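Local coordinates for transcriptional regulator, MarR family (Silicibacter pomeroyi DSS-3, PDB 3BOQ), which probably binds DNA and regulates transcription as a winged helix-turn-helix protein of the MarR family, at residues Gln38-Thr43 with Ala122-Ile126. Residues are numbered along the deposited sequence; the frame is centred on the assembly and turned at random.
Sequences QLLDET and AHNRI
In this MarR-family winged helix-turn-helix protein, the C-terminal end of the long helix 12-43 packs across helix 110-130, which follows the wing region. In MarR proteins the N- and C-terminal helices form the dimerisation part; this pair probably sits where that part meets the DNA-binding lobe, consistent with His123 stacking its ring on Phe50 of helix 47-58 and packing on Trp21 of the second subunit.

Both segments are helical: Glu42 N hydrogen-bonds to Gln38 O and Ile126 N to Ala122 O, each at 2.9 Å. Their axes cross obliquely, 136° between N-to-C directions and 10.1 Å apart at closest approach; CA atoms pair Gln38 with Ile126 (7.1 Å) and Leu39 with His123 (6.3 Å).

In the apolar centre Leu39 (t, p) leaves its backbone sideways, yet its CD1 lies 4.2 Å from Ala122 CB, 4.1 Å from Ile126 CD1 and 4.0 Å from His123 CB. Ile126 (chi1 m) points at the other helix, CD1 packing 3.8 Å from Leu39 N. Gln38 CB flanks Ile126 CG2 at 3.8 Å.

A salt bridge closes the exposed side: Arg125 runs out with chi1 and chi2 t, then bends at chi3 (23°) and chi4 (79°), bringing NH1 to 2.9 Å from Glu42 OE1, while NH2 adds a weak 3.4 Å hydrogen bond to Glu42 OE1.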
loop_
_atom_site.group_PDB
_atom_site.type_symbol
_atom_site.label_atom_id
_atom_site.label_comp_id
_atom_site.label_asym_id
_atom_site.label_seq_id
_atom_site.Cartn_x
_atom_site.Cartn_y
_atom_site.Cartn_z
ATOM N N GLN B 38 13.521 6.993 -3.631
ATOM C CA GLN B 38 14.789 6.636 -4.299
ATOM C C GLN B 38 14.721 6.417 -5.814
ATOM O O GLN B 38 15.634 6.784 -6.530
ATOM C CB GLN B 38 15.466 5.443 -3.628
ATOM C CG GLN B 38 15.990 5.792 -2.269
ATOM C CD GLN B 38 16.845 4.697 -1.704
ATOM O OE1 GLN B 38 17.962 4.458 -2.172
ATOM N NE2 GLN B 38 16.337 4.021 -0.683
ATOM N N LEU B 39 13.651 5.805 -6.292
ATOM C CA LEU B 39 13.439 5.612 -7.722
ATOM C C LEU B 39 13.289 6.960 -8.437
ATOM O O LEU B 39 13.767 7.133 -9.577
ATOM C CB LEU B 39 12.201 4.732 -7.956
ATOM C CG LEU B 39 12.070 3.988 -9.282
ATOM C CD1 LEU B 39 13.318 3.103 -9.606
ATOM C CD2 LEU B 39 10.782 3.203 -9.327
ATOM N N LEU B 40 12.641 7.904 -7.753
ATOM C CA LEU B 40 12.462 9.265 -8.257
ATOM C C LEU B 40 13.811 9.990 -8.299
ATOM O O LEU B 40 14.194 10.537 -9.348
ATOM C CB LEU B 40 11.406 10.062 -7.461
ATOM C CG LEU B 40 9.987 10.183 -8.061
ATOM C CD1 LEU B 40 8.930 10.727 -7.047
ATOM C CD2 LEU B 40 9.961 11.042 -9.322
ATOM N N ASP B 41 14.537 9.970 -7.180
ATOM C CA ASP B 41 15.851 10.574 -7.138
ATOM C C ASP B 41 16.742 9.993 -8.247
ATOM O O ASP B 41 17.324 10.760 -8.999
ATOM C CB ASP B 41 16.519 10.464 -5.760
ATOM C CG ASP B 41 17.979 10.927 -5.789
ATOM O OD1 ASP B 41 18.256 12.163 -5.781
ATOM O OD2 ASP B 41 18.871 10.051 -5.861
ATOM N N GLU B 42 16.831 8.674 -8.380
ATOM C CA GLU B 42 17.738 8.079 -9.378
ATOM C C GLU B 42 17.293 8.164 -10.864
ATOM O O GLU B 42 18.116 8.134 -11.745
ATOM C CB GLU B 42 18.099 6.641 -8.976
ATOM C CG GLU B 42 18.529 6.589 -7.506
ATOM C CD GLU B 42 19.299 5.334 -7.097
ATOM O OE1 GLU B 42 19.775 4.583 -7.994
ATOM O OE2 GLU B 42 19.436 5.118 -5.855
ATOM N N THR B 43 16.003 8.332 -11.126
ATOM C CA THR B 43 15.424 8.046 -12.434
ATOM C C THR B 43 14.355 9.097 -12.833
ATOM O O THR B 43 13.988 9.211 -14.004
ATOM C CB THR B 43 14.742 6.627 -12.356
ATOM O OG1 THR B 43 15.744 5.609 -12.247
ATOM C CG2 THR B 43 13.877 6.321 -13.546
ATOM N N ALA B 122 17.559 -0.175 -11.375
ATOM C CA ALA B 122 17.537 0.707 -10.195
ATOM C C ALA B 122 16.543 0.250 -9.129
ATOM O O ALA B 122 16.852 0.265 -7.943
ATOM C CB ALA B 122 17.231 2.152 -10.612
ATOM N N HIS B 123 15.357 -0.137 -9.582
ATOM C CA HIS B 123 14.250 -0.584 -8.734
ATOM C C HIS B 123 14.630 -1.840 -7.906
ATOM O O HIS B 123 14.363 -1.891 -6.699
ATOM C CB HIS B 123 13.041 -0.896 -9.628
ATOM C CG HIS B 123 11.921 -1.581 -8.920
ATOM N ND1 HIS B 123 11.923 -2.934 -8.665
ATOM C CD2 HIS B 123 10.749 -1.108 -8.435
ATOM C CE1 HIS B 123 10.805 -3.262 -8.043
ATOM N NE2 HIS B 123 10.079 -2.170 -7.890
ATOM N N ASN B 124 15.212 -2.840 -8.584
ATOM C CA ASN B 124 15.633 -4.081 -7.967
ATOM C C ASN B 124 16.862 -3.918 -7.081
ATOM O O ASN B 124 17.005 -4.633 -6.089
ATOM C CB ASN B 124 15.899 -5.154 -9.035
ATOM C CG ASN B 124 14.629 -5.546 -9.810
ATOM O OD1 ASN B 124 13.517 -5.201 -9.420
ATOM N ND2 ASN B 124 14.802 -6.258 -10.904
ATOM N N ARG B 125 17.770 -3.010 -7.437
ATOM C CA ARG B 125 18.831 -2.628 -6.522
ATOM C C ARG B 125 18.263 -1.921 -5.249
ATOM O O ARG B 125 18.650 -2.250 -4.134
ATOM C CB ARG B 125 19.914 -1.774 -7.237
ATOM C CG ARG B 125 21.022 -1.309 -6.278
ATOM C CD ARG B 125 22.171 -0.516 -6.909
ATOM N NE ARG B 125 21.804 0.132 -8.160
ATOM C CZ ARG B 125 21.109 1.268 -8.265
ATOM N NH1 ARG B 125 20.680 1.909 -7.178
ATOM N NH2 ARG B 125 20.828 1.754 -9.468
ATOM N N ILE B 126 17.347 -0.966 -5.416
ATOM C CA ILE B 126 16.829 -0.214 -4.259
ATOM C C ILE B 126 16.095 -1.152 -3.295
ATOM O O ILE B 126 16.309 -1.104 -2.069
ATOM C CB ILE B 126 15.938 1.007 -4.682
ATOM C CG1 ILE B 126 16.782 2.082 -5.401
ATOM C CG2 ILE B 126 15.288 1.659 -3.482
ATOM C CD1 ILE B 126 15.996 2.846 -6.463
#